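Local coordinates for protein alginate lyase, family PL7 (Zobellia galactanivorans, PDB 3ZPY) that probably degrades alginate as a lyase acting on its uronate chain, the part here being the catalytic domain of a longer protein, at residues D54-Y59 with R239-S244; K61-L66 with A229-S234; H97-T102 with L243-N248; V139-F144 with K158-V163. One frame throughout, in Å; residues are numbered along the deposited sequence.

Contact 1. Residues D54-Y59 with R239-S244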
loop_
_atom_site.group_PDB
_atom_site.type_symbol
_atom_site.label_atom_id
_atom_site.label_comp_id
_atom_site.label_asym_id
_atom_site.label_seq_id
_atom_site.Cartn_x
_atom_site.Cartn_y
_atom_site.Cartn_z
ATOM N N ASP A 54 8.054 -9.781 13.650
ATOM C CA ASP A 54 8.434 -11.017 14.358
ATOM C C ASP A 54 9.797 -11.460 13.998
ATOM O O ASP A 54 10.160 -12.583 14.337
ATOM C CB ASP A 54 7.386 -12.134 14.050
ATOM C CG ASP A 54 7.346 -12.486 12.537
ATOM O OD1 ASP A 54 8.171 -11.891 11.776
ATOM O OD2 ASP A 54 6.493 -13.306 12.152
ATOM N N GLY A 55 10.627 -10.580 13.414
ATOM C CA GLY A 55 12.005 -10.882 13.012
ATOM C C GLY A 55 12.069 -11.440 11.615
ATOM O O GLY A 55 13.169 -11.551 11.059
ATOM N N GLU A 56 10.951 -11.837 11.013
ATOM C CA GLU A 56 10.969 -12.284 9.626
ATOM C C GLU A 56 10.174 -11.251 8.803
ATOM O O GLU A 56 10.681 -10.772 7.772
ATOM C CB GLU A 56 10.289 -13.640 9.521
ATOM C CG GLU A 56 10.077 -14.126 8.088
ATOM C CD GLU A 56 9.339 -15.472 7.979
ATOM O OE1 GLU A 56 9.060 -16.123 9.033
ATOM O OE2 GLU A 56 8.992 -15.876 6.820
ATOM N N TRP A 57 8.938 -10.979 9.195
ATOM C CA TRP A 57 8.067 -10.067 8.435
ATOM C C TRP A 57 7.882 -8.749 9.229
ATOM O O TRP A 57 8.001 -8.727 10.428
ATOM C CB TRP A 57 6.640 -10.614 8.306
ATOM C CG TRP A 57 6.476 -12.008 7.773
ATOM C CD1 TRP A 57 6.473 -13.212 8.477
ATOM C CD2 TRP A 57 6.342 -12.334 6.382
ATOM N NE1 TRP A 57 6.275 -14.278 7.597
ATOM C CE2 TRP A 57 6.177 -13.777 6.290
ATOM C CE3 TRP A 57 6.227 -11.574 5.240
ATOM C CZ2 TRP A 57 5.970 -14.414 5.080
ATOM C CZ3 TRP A 57 6.003 -12.181 4.021
ATOM C CH2 TRP A 57 5.852 -13.604 3.922
ATOM N N VAL A 58 7.496 -7.714 8.537
ATOM C CA VAL A 58 6.956 -6.471 9.136
ATOM C C VAL A 58 5.467 -6.416 8.795
ATOM O O VAL A 58 5.081 -6.602 7.637
ATOM C CB VAL A 58 7.728 -5.205 8.691
ATOM C CG1 VAL A 58 7.011 -3.935 9.173
ATOM C CG2 VAL A 58 9.176 -5.275 9.208
ATOM N N TYR A 59 4.702 -6.303 9.851
ATOM C CA TYR A 59 3.203 -6.341 9.779
ATOM C C TYR A 59 2.652 -4.952 9.799
ATOM O O TYR A 59 3.165 -4.080 10.565
ATOM C CB TYR A 59 2.704 -7.029 11.037
ATOM C CG TYR A 59 3.047 -8.518 11.108
ATOM C CD1 TYR A 59 4.319 -8.936 11.502
ATOM C CD2 TYR A 59 2.073 -9.526 10.817
ATOM C CE1 TYR A 59 4.665 -10.311 11.581
ATOM C CE2 TYR A 59 2.447 -10.881 10.871
ATOM C CZ TYR A 59 3.700 -11.263 11.243
ATOM O OH TYR A 59 4.003 -12.637 11.329
ATOM N N ARG A 239 1.621 -8.465 5.667
ATOM C CA ARG A 239 2.974 -8.625 6.174
ATOM C C ARG A 239 3.964 -8.709 4.969
ATOM O O ARG A 239 3.652 -9.314 3.939
ATOM C CB ARG A 239 3.056 -9.808 7.139
ATOM C CG ARG A 239 2.779 -11.192 6.570
ATOM C CD ARG A 239 2.864 -12.219 7.677
ATOM N NE ARG A 239 2.626 -13.549 7.245
ATOM C CZ ARG A 239 2.644 -14.590 8.056
ATOM N NH1 ARG A 239 2.982 -14.434 9.344
ATOM N NH2 ARG A 239 2.222 -15.750 7.572
ATOM N N ILE A 240 5.138 -8.059 5.137
ATOM C CA ILE A 240 6.088 -7.858 4.035
ATOM C C ILE A 240 7.496 -8.261 4.493
ATOM O O ILE A 240 7.911 -7.992 5.655
ATOM C CB ILE A 240 6.034 -6.369 3.532
ATOM C CG1 ILE A 240 4.618 -6.031 3.103
ATOM C CG2 ILE A 240 7.079 -6.080 2.479
ATOM C CD1 ILE A 240 4.301 -4.553 2.785
ATOM N N LYS A 241 8.230 -8.796 3.530
ATOM C CA LYS A 241 9.687 -8.936 3.716
ATOM C C LYS A 241 10.365 -8.777 2.359
ATOM O O LYS A 241 9.686 -8.677 1.322
ATOM C CB LYS A 241 10.071 -10.298 4.308
ATOM C CG LYS A 241 9.691 -11.525 3.545
ATOM C CD LYS A 241 9.961 -12.779 4.402
ATOM C CE LYS A 241 9.595 -13.979 3.610
ATOM N NZ LYS A 241 9.998 -15.236 4.337
ATOM N N ASN A 242 11.708 -8.777 2.300
ATOM C CA ASN A 242 12.462 -8.766 1.071
ATOM C C ASN A 242 12.041 -7.596 0.166
ATOM O O ASN A 242 11.725 -7.818 -1.043
ATOM C CB ASN A 242 12.268 -10.118 0.293
ATOM C CG ASN A 242 12.760 -11.276 1.046
ATOM O OD1 ASN A 242 13.494 -11.141 1.999
ATOM N ND2 ASN A 242 12.162 -12.421 0.723
ATOM N N LEU A 243 11.966 -6.395 0.731
ATOM C CA LEU A 243 11.529 -5.183 0.042
ATOM C C LEU A 243 12.753 -4.516 -0.581
ATOM O O LEU A 243 13.744 -4.265 0.091
ATOM C CB LEU A 243 10.962 -4.226 1.108
ATOM C CG LEU A 243 10.537 -2.833 0.563
ATOM C CD1 LEU A 243 9.481 -2.821 -0.535
ATOM C CD2 LEU A 243 10.042 -1.994 1.732
ATOM N N SER A 244 12.608 -4.138 -1.836
ATOM C CA SER A 244 13.571 -3.219 -2.432
ATOM C C SER A 244 12.958 -2.447 -3.557
ATOM O O SER A 244 12.026 -2.920 -4.210
ATOM C CB SER A 244 14.772 -3.992 -2.956
ATOM O OG SER A 244 14.408 -4.756 -4.064
HETATM O O HOH W 1 10.684 -8.088 6.806
#
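R239 and K241 take the indole of W57 between them, one on each face, where two antiparallel strands meet in a sheet of the PL7 beta-jelly roll. V58 and I240 form a hydrogen-bonded pair through their backbone N and O atoms, and Y59 stands across from R239 in the next, non-hydrogen-bonded position. R239 CB lies over the Y59 ring, 3.8 Å from Y59 CD2. A chi1 of 64° puts CG between the backbone N and the carbonyl carbon, 3.7 Å from W57 CD2. CD sits above the five-membered ring of W57, 3.6 Å from W57 CG, and also touches Y59 CE2. NE lies near W57 CE2 and NE1. Beyond it the guanidinium lies flat on the indole, planes 11° apart, with R239 CZ 3.7 Å from W57 NE1. At the tip, NH1 donates in its own plane to Y59 OH at 2.9 Å, while NH2 binds Q104. Y59 OH donates to D54 OD2; the other carboxylate oxygen, D54 OD1, accepts from E56 N in an Asx turn and also from W57 N. On the opposite face K241 CD lies above the six-membered ring, and K241 NZ makes a 2.8 Å salt bridge to E56 OE2, meeting it on the anti side.

Contact 2. Residues K61-L66 with A229-S234; sequences KCYRGL and ASYTGS
Y63 to L66 make a type II beta turn, and at G65 this turn comes against the irregular backbone of 229-234, the CA atoms of G65 and Y231 lying 4.2 Å apart. G65 has positive phi, and a CB there would run into the backbone of A229, S230 and Y231. R64 N donates to S234 O at 3.0 Å. A water ties the same backbones together, giving to R64 O and S234 O and accepting from T232 N. This is where strand 58-63 of the PL7 jelly roll ends and meets the loop that leads into its sheet neighbour, strand 235-247. R64 carries most of the side-chain contact. Its CG is anti to the backbone N (chi1 -175°) and passes 3.6 Å from A229 CB; the chain is extended from there to NE. That same methyl sits over the centre of the guanidinium. NH1 donates to S230 O at 3.0 Å, tilted 29° out of the guanidinium plane, while NE and NH2 bind the carbonyls of Q110 and D111. An alanine at R64 would probably leave those three carbonyls without their donor and open a gap beside the A229 methyl. Y63 and Y231 lie side by side, Y63 CB meeting the Y231 ring edge 3.7 Å from CE2. Nearby, T232 OG1 accepts from S234 N in an ST turn.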
loop_
_atom_site.group_PDB
_atom_site.type_symbol
_atom_site.label_atom_id
_atom_site.label_comp_id
_atom_site.label_asym_id
_atom_site.label_seq_id
_atom_site.Cartn_x
_atom_site.Cartn_y
_atom_site.Cartn_z
ATOM N N LYS A 61 -0.904 -3.254 10.196
ATOM C CA LYS A 61 -2.259 -3.594 10.665
ATOM C C LYS A 61 -3.090 -2.259 10.714
ATOM O O LYS A 61 -2.670 -1.290 11.414
ATOM C CB LYS A 61 -2.121 -4.216 12.133
ATOM C CG LYS A 61 -3.414 -4.817 12.601
ATOM C CD LYS A 61 -3.263 -5.576 13.900
ATOM C CE LYS A 61 -4.527 -6.244 14.329
ATOM N NZ LYS A 61 -4.268 -7.142 15.477
ATOM N N CYS A 62 -4.180 -2.262 9.962
ATOM C CA CYS A 62 -5.013 -1.043 9.859
ATOM C C CYS A 62 -6.463 -1.426 10.049
ATOM O O CYS A 62 -6.870 -2.542 9.701
ATOM C CB CYS A 62 -4.698 -0.335 8.484
ATOM S SG CYS A 62 -5.422 1.297 8.356
ATOM N N TYR A 63 -7.252 -0.505 10.578
ATOM C CA TYR A 63 -8.573 -0.866 11.060
ATOM C C TYR A 63 -9.624 -0.058 10.336
ATOM O O TYR A 63 -9.407 1.129 10.058
ATOM C CB TYR A 63 -8.739 -0.590 12.598
ATOM C CG TYR A 63 -7.710 -1.316 13.414
ATOM C CD1 TYR A 63 -6.376 -0.845 13.461
ATOM C CD2 TYR A 63 -8.086 -2.431 14.206
ATOM C CE1 TYR A 63 -5.389 -1.499 14.150
ATOM C CE2 TYR A 63 -7.072 -3.108 14.941
ATOM C CZ TYR A 63 -5.775 -2.557 14.971
ATOM O OH TYR A 63 -4.785 -3.267 15.630
ATOM N N ARG A 64 -10.740 -0.715 10.032
ATOM C CA ARG A 64 -11.944 -0.011 9.546
ATOM C C ARG A 64 -12.250 1.117 10.527
ATOM O O ARG A 64 -12.234 0.933 11.769
ATOM C CB ARG A 64 -13.096 -1.047 9.637
ATOM C CG ARG A 64 -14.454 -0.575 9.069
ATOM C CD ARG A 64 -15.465 -1.711 9.242
ATOM N NE ARG A 64 -16.690 -1.528 8.436
ATOM C CZ ARG A 64 -17.858 -1.088 8.893
ATOM N NH1 ARG A 64 -17.985 -0.574 10.111
ATOM N NH2 ARG A 64 -18.927 -1.142 8.108
ATOM N N GLY A 65 -12.514 2.324 9.975
ATOM C CA GLY A 65 -12.939 3.463 10.845
ATOM C C GLY A 65 -11.793 4.071 11.665
ATOM O O GLY A 65 -12.084 4.924 12.457
ATOM N N LEU A 66 -10.525 3.599 11.487
ATOM C CA LEU A 66 -9.414 4.110 12.241
ATOM C C LEU A 66 -9.248 5.598 11.937
ATOM O O LEU A 66 -9.084 6.018 10.775
ATOM C CB LEU A 66 -8.187 3.360 11.865
ATOM C CG LEU A 66 -6.875 3.599 12.676
ATOM C CD1 LEU A 66 -7.059 3.244 14.163
ATOM C CD2 LEU A 66 -5.623 2.898 12.093
ATOM N N ALA A 229 -16.623 4.558 7.253
ATOM C CA ALA A 229 -17.004 3.413 8.105
ATOM C C ALA A 229 -16.773 3.674 9.596
ATOM O O ALA A 229 -15.835 4.368 10.003
ATOM C CB ALA A 229 -16.277 2.164 7.676
ATOM N N SER A 230 -17.609 3.069 10.415
ATOM C CA SER A 230 -17.397 3.116 11.850
ATOM C C SER A 230 -16.321 2.114 12.283
ATOM O O SER A 230 -16.012 1.145 11.582
ATOM C CB SER A 230 -18.695 2.845 12.563
ATOM O OG SER A 230 -19.013 1.509 12.343
ATOM N N TYR A 231 -15.749 2.362 13.468
ATOM C CA TYR A 231 -14.776 1.467 14.039
ATOM C C TYR A 231 -15.462 0.349 14.786
ATOM O O TYR A 231 -16.269 0.581 15.670
ATOM C CB TYR A 231 -13.810 2.260 14.949
ATOM C CG TYR A 231 -12.812 1.304 15.624
ATOM C CD1 TYR A 231 -13.175 0.649 16.840
ATOM C CD2 TYR A 231 -11.556 0.948 15.034
ATOM C CE1 TYR A 231 -12.314 -0.309 17.463
ATOM C CE2 TYR A 231 -10.695 0.006 15.707
ATOM C CZ TYR A 231 -11.071 -0.564 16.908
ATOM O OH TYR A 231 -10.255 -1.500 17.463
ATOM N N THR A 232 -15.115 -0.897 14.424
ATOM C CA THR A 232 -15.771 -2.092 15.018
ATOM C C THR A 232 -14.763 -3.107 15.586
ATOM O O THR A 232 -15.221 -4.081 16.186
ATOM C CB THR A 232 -16.609 -2.811 13.968
ATOM O OG1 THR A 232 -15.710 -3.231 12.900
ATOM C CG2 THR A 232 -17.755 -1.875 13.439
ATOM N N GLY A 233 -13.458 -2.928 15.312
ATOM C CA GLY A 233 -12.462 -3.944 15.629
ATOM C C GLY A 233 -12.118 -4.674 14.301
ATOM O O GLY A 233 -11.212 -5.380 14.210
ATOM N N SER A 234 -12.905 -4.510 13.228
ATOM C CA SER A 234 -12.588 -5.138 11.927
ATOM C C SER A 234 -11.262 -4.493 11.383
ATOM O O SER A 234 -11.005 -3.292 11.520
ATOM C CB SER A 234 -13.649 -4.732 10.945
ATOM O OG SER A 234 -13.383 -5.075 9.606
HETATM O O HOH W 2 -12.532 -1.434 13.008
HETATM O O HOH W 3 -20.626 -0.478 11.401
HETATM O O HOH W 4 -14.791 5.770 12.698
#

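Contact 3. Residues H97-T102 with L243-N248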
loop_
_atom_site.group_PDB
_atom_site.type_symbol
_atom_site.label_atom_id
_atom_site.label_comp_id
_atom_site.label_asym_id
_atom_site.label_seq_id
_atom_site.Cartn_x
_atom_site.Cartn_y
_atom_site.Cartn_z
ATOM N N HIS A 97 11.587 1.368 -13.419
ATOM C CA HIS A 97 11.356 1.663 -11.995
ATOM C C HIS A 97 10.613 0.575 -11.413
ATOM O O HIS A 97 9.545 0.178 -11.901
ATOM C CB HIS A 97 10.451 2.941 -11.927
ATOM C CG HIS A 97 11.091 4.113 -12.619
ATOM N ND1 HIS A 97 10.804 4.508 -13.901
ATOM C CD2 HIS A 97 12.193 4.843 -12.225
ATOM C CE1 HIS A 97 11.665 5.499 -14.250
ATOM N NE2 HIS A 97 12.489 5.709 -13.245
ATOM N N THR A 98 11.237 -0.061 -10.381
ATOM C CA THR A 98 10.725 -1.395 -9.853
ATOM C C THR A 98 10.611 -1.414 -8.333
ATOM O O THR A 98 11.521 -0.903 -7.649
ATOM C CB THR A 98 11.749 -2.495 -10.260
ATOM O OG1 THR A 98 11.913 -2.469 -11.691
ATOM C CG2 THR A 98 11.311 -3.902 -9.895
ATOM N N MET A 99 9.511 -2.002 -7.850
ATOM C CA MET A 99 9.441 -2.324 -6.456
ATOM C C MET A 99 9.226 -3.776 -6.358
ATOM O O MET A 99 8.337 -4.328 -6.992
ATOM C CB MET A 99 8.300 -1.572 -5.764
ATOM C CG MET A 99 8.172 -1.975 -4.307
ATOM S SD MET A 99 6.994 -0.906 -3.380
ATOM C CE MET A 99 5.401 -1.319 -4.157
ATOM N N GLU A 100 10.116 -4.456 -5.586
ATOM C CA GLU A 100 9.922 -5.907 -5.283
ATOM C C GLU A 100 9.656 -6.078 -3.794
ATOM O O GLU A 100 10.271 -5.426 -2.954
ATOM C CB GLU A 100 11.156 -6.668 -5.649
ATOM C CG GLU A 100 11.386 -6.718 -7.151
ATOM C CD GLU A 100 12.715 -7.305 -7.544
ATOM O OE1 GLU A 100 13.689 -6.555 -7.321
ATOM O OE2 GLU A 100 12.765 -8.436 -7.976
ATOM N N TRP A 101 8.688 -6.938 -3.488
ATOM C CA TRP A 101 8.398 -7.259 -2.079
ATOM C C TRP A 101 7.727 -8.567 -1.996
ATOM O O TRP A 101 6.986 -8.980 -2.900
ATOM C CB TRP A 101 7.537 -6.145 -1.437
ATOM C CG TRP A 101 6.114 -5.950 -1.844
ATOM C CD1 TRP A 101 5.028 -6.090 -0.964
ATOM C CD2 TRP A 101 5.541 -5.557 -3.115
ATOM N NE1 TRP A 101 3.868 -5.814 -1.595
ATOM C CE2 TRP A 101 4.095 -5.474 -2.906
ATOM C CE3 TRP A 101 6.058 -5.221 -4.351
ATOM C CZ2 TRP A 101 3.227 -5.081 -3.964
ATOM C CZ3 TRP A 101 5.197 -4.842 -5.379
ATOM C CH2 TRP A 101 3.808 -4.817 -5.195
ATOM N N THR A 102 7.952 -9.247 -0.901
ATOM C CA THR A 102 7.364 -10.547 -0.661
ATOM C C THR A 102 6.268 -10.283 0.340
ATOM O O THR A 102 6.508 -9.697 1.414
ATOM C CB THR A 102 8.471 -11.506 -0.115
ATOM O OG1 THR A 102 9.448 -11.662 -1.140
ATOM C CG2 THR A 102 7.888 -12.894 0.281
ATOM N N LEU A 243 11.966 -6.395 0.731
ATOM C CA LEU A 243 11.529 -5.183 0.042
ATOM C C LEU A 243 12.753 -4.516 -0.581
ATOM O O LEU A 243 13.744 -4.265 0.091
ATOM C CB LEU A 243 10.962 -4.226 1.108
ATOM C CG LEU A 243 10.537 -2.833 0.563
ATOM C CD1 LEU A 243 9.481 -2.821 -0.535
ATOM C CD2 LEU A 243 10.042 -1.994 1.732
ATOM N N SER A 244 12.608 -4.138 -1.836
ATOM C CA SER A 244 13.571 -3.219 -2.432
ATOM C C SER A 244 12.958 -2.447 -3.557
ATOM O O SER A 244 12.026 -2.920 -4.210
ATOM C CB SER A 244 14.772 -3.992 -2.956
ATOM O OG SER A 244 14.408 -4.756 -4.064
ATOM N N VAL A 245 13.488 -1.250 -3.785
ATOM C CA VAL A 245 13.135 -0.461 -4.965
ATOM C C VAL A 245 14.418 -0.273 -5.806
ATOM O O VAL A 245 15.490 -0.044 -5.241
ATOM C CB VAL A 245 12.492 0.875 -4.581
ATOM C CG1 VAL A 245 12.487 1.804 -5.774
ATOM C CG2 VAL A 245 11.057 0.638 -4.209
ATOM N N THR A 246 14.263 -0.460 -7.123
ATOM C CA THR A 246 15.386 -0.310 -8.067
ATOM C C THR A 246 14.973 0.694 -9.132
ATOM O O THR A 246 13.853 0.653 -9.661
ATOM C CB THR A 246 15.730 -1.651 -8.707
ATOM O OG1 THR A 246 15.942 -2.584 -7.692
ATOM C CG2 THR A 246 16.944 -1.521 -9.571
ATOM N N HIS A 247 15.893 1.585 -9.428
ATOM C CA HIS A 247 15.737 2.554 -10.520
ATOM C C HIS A 247 16.915 2.456 -11.435
ATOM O O HIS A 247 18.100 2.546 -10.945
ATOM C CB HIS A 247 15.592 4.014 -10.002
ATOM C CG HIS A 247 14.359 4.205 -9.148
ATOM N ND1 HIS A 247 13.118 4.271 -9.744
ATOM C CD2 HIS A 247 14.168 4.288 -7.762
ATOM C CE1 HIS A 247 12.185 4.476 -8.808
ATOM N NE2 HIS A 247 12.820 4.428 -7.568
ATOM N N ASN A 248 16.617 2.237 -12.722
ATOM C CA ASN A 248 17.657 2.096 -13.736
ATOM C C ASN A 248 17.440 3.113 -14.837
ATOM O O ASN A 248 16.263 3.451 -15.101
ATOM C CB ASN A 248 17.656 0.670 -14.343
ATOM C CG ASN A 248 17.883 -0.429 -13.307
ATOM O OD1 ASN A 248 18.986 -0.564 -12.747
ATOM N ND2 ASN A 248 16.862 -1.205 -13.055
ATOM O OXT ASN A 248 18.448 3.574 -15.474
HETATM O O HOH W 5 14.256 -0.997 -12.125
HETATM O O HOH W 6 13.626 -3.890 -6.777
#
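L243 pushes its CD1 methyl into the groove between M99 and W101, 4.1 Å from M99 CG and 4.0 Å from W101 CB. Chi1 (176°) sets the leucine CG anti to the backbone N, and chi2 (59°) places CD1. M99 shapes the groove from its own side: the chain bends at chi3 (67°), and the terminal CE comes to rest 3.7 Å above one face of the W101 ring, toward its rim. Next along, V245 packs a methyl against M99 CB, though V245 has two conformers and this detail is less certain. At the far end H97 and H247 meet rim to rim, too tightly in the model for the exact spacing to be trusted; both rings also touch W90, and H247 NE2 is hydrogen-bonded to E81. The other face of the pair is polar. E100 and S244 stand opposite each other with T246 alongside, and one water fits among their ends, donating to E100 OE1 at 2.7 Å and hydrogen-bonded to S244 OG and T246 OG1. Four backbone bonds join T98 with T246 and E100 with S244, T98 N to T246 O measuring 2.8 Å. M99, W101, L243 and V245 all face strand 216-219 of the other sheet, so these two antiparallel strands present a largely apolar inner face, with the two histidines at its end, and a water-bridged outer one, as in the beta-sandwich of a jelly roll.

Contact 4. Residues V139-F144 with K158-V163; sequences VVRVQF and KISGYV
Q143 swings its CG anti to its own carbonyl carbon (chi1 -56°), and a chi2 of 159° carries CD onward toward S160 and K158. NE2 then gives two bonds: 2.9 Å to S160 OG, and 3.2 Å to K158 O from well above the carbonyl plane. K158 O also takes Q143 N. The amide is held from its other end by R141, whose NE donates to Q143 OE1 at 3.0 Å. A leucine at Q143 would probably leave S160 OG and R141 NE without their amide partner. The R141 guanidinium lays one face over S160 CB and G161 N, and its NH groups form salt bridges with D138 and E165. Away from these polar groups, V140 CG2 meets I159 CG2 at 3.5 Å and, in the helix, V163 CG1 at 3.9 Å. G161, the N-cap residue, has no room for a CB beside V140. V163 N donates to V139 O at 3.0 Å, joining the helix start to the strand. The two strands form a beta hairpin; strand 138-146 also pairs with 117-125, a classic beta bulge lying where V139 and V140 both face I124, while strands 192-197 and 200-206 of the second sheet pack on V140, I159 and V163.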
loop_
_atom_site.group_PDB
_atom_site.type_symbol
_atom_site.label_atom_id
_atom_site.label_comp_id
_atom_site.label_asym_id
_atom_site.label_seq_id
_atom_site.Cartn_x
_atom_site.Cartn_y
_atom_site.Cartn_z
ATOM N N VAL A 139 -1.757 5.810 -9.551
ATOM C CA VAL A 139 -1.520 5.211 -10.889
ATOM C C VAL A 139 -2.021 3.769 -10.888
ATOM O O VAL A 139 -2.706 3.320 -11.796
ATOM C CB VAL A 139 -0.043 5.295 -11.266
ATOM C CG1 VAL A 139 0.260 4.503 -12.500
ATOM C CG2 VAL A 139 0.413 6.748 -11.401
ATOM N N VAL A 140 -1.628 3.028 -9.834
ATOM C CA VAL A 140 -2.110 1.598 -9.694
ATOM C C VAL A 140 -2.187 1.301 -8.210
ATOM O O VAL A 140 -1.332 1.774 -7.432
ATOM C CB VAL A 140 -1.204 0.591 -10.484
ATOM C CG1 VAL A 140 0.201 0.445 -9.839
ATOM C CG2 VAL A 140 -1.884 -0.787 -10.597
ATOM N N ARG A 141 -3.211 0.537 -7.865
ATOM C CA ARG A 141 -3.348 -0.095 -6.564
ATOM C C ARG A 141 -3.436 -1.596 -6.755
ATOM O O ARG A 141 -4.312 -2.081 -7.485
ATOM C CB ARG A 141 -4.616 0.395 -5.889
ATOM C CG ARG A 141 -4.491 1.825 -5.374
ATOM C CD ARG A 141 -5.602 2.147 -4.354
ATOM N NE ARG A 141 -6.962 1.881 -4.845
ATOM C CZ ARG A 141 -7.654 2.715 -5.603
ATOM N NH1 ARG A 141 -7.124 3.851 -6.039
ATOM N NH2 ARG A 141 -8.893 2.389 -6.004
ATOM N N VAL A 142 -2.553 -2.358 -6.065
ATOM C CA VAL A 142 -2.531 -3.817 -6.116
ATOM C C VAL A 142 -3.268 -4.290 -4.863
ATOM O O VAL A 142 -2.846 -3.932 -3.765
ATOM C CB VAL A 142 -1.069 -4.252 -6.115
ATOM C CG1 VAL A 142 -1.016 -5.781 -6.110
ATOM C CG2 VAL A 142 -0.282 -3.692 -7.301
ATOM N N GLN A 143 -4.363 -5.038 -5.065
ATOM C CA GLN A 143 -5.282 -5.284 -3.963
ATOM C C GLN A 143 -5.697 -6.746 -3.968
ATOM O O GLN A 143 -5.642 -7.412 -4.958
ATOM C CB GLN A 143 -6.579 -4.464 -4.111
ATOM C CG GLN A 143 -6.241 -2.957 -4.234
ATOM C CD GLN A 143 -7.276 -2.150 -4.829
ATOM O OE1 GLN A 143 -7.591 -1.047 -4.341
ATOM N NE2 GLN A 143 -7.765 -2.632 -5.976
ATOM N N PHE A 144 -6.076 -7.237 -2.779
ATOM C CA PHE A 144 -6.907 -8.433 -2.676
ATOM C C PHE A 144 -8.330 -8.044 -2.212
ATOM O O PHE A 144 -8.453 -7.239 -1.298
ATOM C CB PHE A 144 -6.319 -9.470 -1.709
ATOM C CG PHE A 144 -5.123 -10.211 -2.212
ATOM C CD1 PHE A 144 -4.812 -10.396 -3.572
ATOM C CD2 PHE A 144 -4.348 -10.858 -1.255
ATOM C CE1 PHE A 144 -3.659 -11.111 -3.919
ATOM C CE2 PHE A 144 -3.236 -11.601 -1.590
ATOM C CZ PHE A 144 -2.904 -11.732 -2.953
ATOM N N LYS A 158 -7.041 -7.646 -7.414
ATOM C CA LYS A 158 -7.818 -6.554 -8.092
ATOM C C LYS A 158 -6.847 -5.427 -8.360
ATOM O O LYS A 158 -6.168 -4.969 -7.439
ATOM C CB LYS A 158 -8.992 -6.112 -7.232
ATOM C CG LYS A 158 -9.801 -5.053 -7.888
ATOM C CD LYS A 158 -11.135 -4.883 -7.144
ATOM C CE LYS A 158 -12.010 -3.858 -7.889
ATOM N NZ LYS A 158 -13.359 -3.759 -7.188
ATOM N N ILE A 159 -6.827 -4.979 -9.638
ATOM C CA ILE A 159 -5.940 -3.896 -10.051
ATOM C C ILE A 159 -6.777 -2.655 -10.268
ATOM O O ILE A 159 -7.616 -2.635 -11.183
ATOM C CB ILE A 159 -5.208 -4.289 -11.310
ATOM C CG1 ILE A 159 -4.397 -5.645 -11.090
ATOM C CG2 ILE A 159 -4.257 -3.146 -11.707
ATOM C CD1 ILE A 159 -3.385 -5.578 -10.014
ATOM N N SER A 160 -6.536 -1.670 -9.409
ATOM C CA SER A 160 -7.343 -0.418 -9.474
ATOM C C SER A 160 -6.356 0.754 -9.630
ATOM O O SER A 160 -5.207 0.545 -9.963
ATOM C CB SER A 160 -8.178 -0.322 -8.194
ATOM O OG SER A 160 -9.167 -1.336 -8.139
ATOM N N GLY A 161 -6.812 1.992 -9.393
ATOM C CA GLY A 161 -6.040 3.152 -9.757
ATOM C C GLY A 161 -6.241 3.580 -11.187
ATOM O O GLY A 161 -6.957 2.893 -11.926
ATOM N N TYR A 162 -5.528 4.649 -11.604
ATOM C CA TYR A 162 -5.804 5.323 -12.894
ATOM C C TYR A 162 -5.682 4.353 -14.093
ATOM O O TYR A 162 -6.526 4.310 -14.968
ATOM C CB TYR A 162 -4.822 6.467 -13.063
ATOM C CG TYR A 162 -5.057 7.263 -14.256
ATOM C CD1 TYR A 162 -4.839 6.748 -15.560
ATOM C CD2 TYR A 162 -5.666 8.507 -14.120
ATOM C CE1 TYR A 162 -5.121 7.509 -16.681
ATOM C CE2 TYR A 162 -5.963 9.293 -15.245
ATOM C CZ TYR A 162 -5.675 8.773 -16.547
ATOM O OH TYR A 162 -5.993 9.467 -17.686
ATOM N N VAL A 163 -4.674 3.471 -14.008
ATOM C CA VAL A 163 -4.301 2.686 -15.165
ATOM C C VAL A 163 -5.435 1.705 -15.594
ATOM O O VAL A 163 -5.536 1.385 -16.763
ATOM C CB VAL A 163 -2.964 1.896 -14.919
ATOM C CG1 VAL A 163 -3.144 0.781 -13.888
ATOM C CG2 VAL A 163 -2.388 1.429 -16.262
#

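How the contacts relate
From the N terminus, 54-59 opens the widest span, closed by contact 1 only when the chain reaches 239-244. Contact 2 starts right after it and closes at 229-234, so it nests inside contact 1, tying the end of strand 58-63 to the loop before strand 235-247. Residues 97-102 follow and wait for the C-terminal end of strand 235-247; contact 3 therefore crosses contact 2. It shares L243 and S244 with contact 1, and K241 N probably bonds T102 O between them. Contacts 1 and 3 thus set strand 235-247 between 58-63 and 96-107 in one sheet. Contact 4, a local hairpin of the other sheet, nests within all three loops.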